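Local coordinates for short chain alcohol dehydrogenase-related dehydrogenase (PDB 3TPC), which probably acts as an oxidoreductase of the short-chain dehydrogenase/reductase family, although its substrate is not established, at residues 20-23 with 24-27. Residues are numbered along the deposited sequence; the frame is centred on the assembly and turned at random.
Sequences GAAV and TRML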
loop_
_atom_site.group_PDB
_atom_site.type_symbol
_atom_site.label_atom_id
_atom_site.label_comp_id
_atom_site.label_asym_id
_atom_site.label_seq_id
_atom_site.Cartn_x
_atom_site.Cartn_y
_atom_site.Cartn_z
ATOM N N GLY D 20 -24.169 1.569 -10.379
ATOM C CA GLY D 20 -24.459 2.664 -11.282
ATOM C C GLY D 20 -25.901 3.141 -11.123
ATOM O O GLY D 20 -26.175 4.353 -11.177
ATOM N N ALA D 21 -26.825 2.201 -10.902
ATOM C CA ALA D 21 -28.221 2.547 -10.712
ATOM C C ALA D 21 -28.334 3.468 -9.492
ATOM O O ALA D 21 -28.942 4.523 -9.570
ATOM C CB ALA D 21 -29.086 1.278 -10.516
ATOM N N ALA D 22 -27.724 3.102 -8.374
ATOM C CA ALA D 22 -27.967 3.890 -7.214
ATOM C C ALA D 22 -27.321 5.269 -7.340
ATOM O O ALA D 22 -27.827 6.241 -6.793
ATOM C CB ALA D 22 -27.532 3.162 -5.982
ATOM N N VAL D 23 -26.236 5.359 -8.105
ATOM C CA VAL D 23 -25.540 6.628 -8.336
ATOM C C VAL D 23 -26.427 7.574 -9.155
ATOM O O VAL D 23 -26.538 8.783 -8.852
ATOM C CB VAL D 23 -24.149 6.411 -9.010
ATOM C CG1 VAL D 23 -23.634 7.675 -9.604
ATOM C CG2 VAL D 23 -23.142 5.910 -7.983
ATOM N N THR D 24 -27.049 6.999 -10.184
ATOM C CA THR D 24 -27.950 7.722 -11.049
ATOM C C THR D 24 -29.143 8.230 -10.194
ATOM O O THR D 24 -29.502 9.408 -10.227
ATOM C CB THR D 24 -28.349 6.795 -12.165
ATOM O OG1 THR D 24 -27.152 6.345 -12.792
ATOM C CG2 THR D 24 -29.193 7.482 -13.196
ATOM N N ARG D 25 -29.672 7.368 -9.354
ATOM C CA ARG D 25 -30.697 7.795 -8.443
ATOM C C ARG D 25 -30.287 8.987 -7.576
ATOM O O ARG D 25 -31.012 10.006 -7.583
ATOM C CB ARG D 25 -31.155 6.647 -7.577
ATOM C CG ARG D 25 -32.579 6.312 -7.791
ATOM C CD ARG D 25 -33.043 5.292 -6.749
ATOM N NE ARG D 25 -32.581 3.954 -7.138
ATOM C CZ ARG D 25 -31.572 3.289 -6.564
ATOM N NH1 ARG D 25 -30.900 3.816 -5.529
ATOM N NH2 ARG D 25 -31.246 2.085 -7.036
HETATM N N MSE D 26 -29.154 8.882 -6.855
HETATM C CA MSE D 26 -28.710 9.999 -5.995
HETATM C C MSE D 26 -28.422 11.270 -6.752
HETATM O O MSE D 26 -28.730 12.332 -6.258
HETATM C CB MSE D 26 -27.637 9.634 -4.937
HETATM C CG MSE D 26 -26.241 9.875 -5.303
HETATM SE SE MSE D 26 -25.660 11.704 -5.441
HETATM C CE MSE D 26 -24.190 11.269 -6.605
ATOM N N LEU D 27 -27.935 11.176 -7.972
ATOM C CA LEU D 27 -27.750 12.380 -8.761
ATOM C C LEU D 27 -29.090 13.004 -9.172
ATOM O O LEU D 27 -29.251 14.207 -9.067
ATOM C CB LEU D 27 -26.812 12.147 -9.968
ATOM C CG LEU D 27 -25.341 11.818 -9.606
ATOM C CD1 LEU D 27 -24.581 11.193 -10.737
ATOM C CD2 LEU D 27 -24.565 13.025 -9.097
#
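Thr24 meets Gly20 twice, and the pair illustrates how a buried hydroxyl in a helix can be satisfied by the turn before it. The main-chain N of Thr24 donates to Gly20 O at 3.0 Å, while Thr24 OG1 donates to the same oxygen at 2.7 Å. The two donors approach from opposite faces of the carbonyl plane, the hydroxyl standing 35° out of it. With OG1 beside its own backbone N (chi1 -56°), the hydroxyl is swung back along the helix onto that oxygen. A valine in place of Thr24 would probably leave Gly20 O with the main-chain bond alone in this turn and set a methyl against a polar atom. The remaining i to i+4 bonds are regular: Arg25 N to Ala21 O, Met26 N to Ala22 O and Leu27 N to Val23 O.

Helix 18-29, to which all eight residues belong, is the crossover helix between strands 9-12 and 33-38, the opening beta-alpha-beta unit of the Rossmann-type fold of this family. Gly20 is the last glycine of the TGxxxGxG signature, consistent with NAD(P) binding as in other family members. Val23, Thr24 and Leu27 turn onto Val12 of the first strand, and Thr24 and Leu27 also reach Val34 of the second; Ala22, Val23 and the selenomethionine Met26 touch helix 225-237.

Apolar contact follows the inward side. Val23 and Leu27, one turn apart, run alongside each other, CG1 of Val23 meeting CD1 of Leu27 at 3.8 Å.

On the exposed side Arg25 folds back over the preceding turn. A bend at chi3 (-79°) turns one face of its guanidinium to the backbone, with Ala21 O 4.1 Å above its centre. Ala22 CA comes nearest to the group, 3.4 Å from Arg25 NH1.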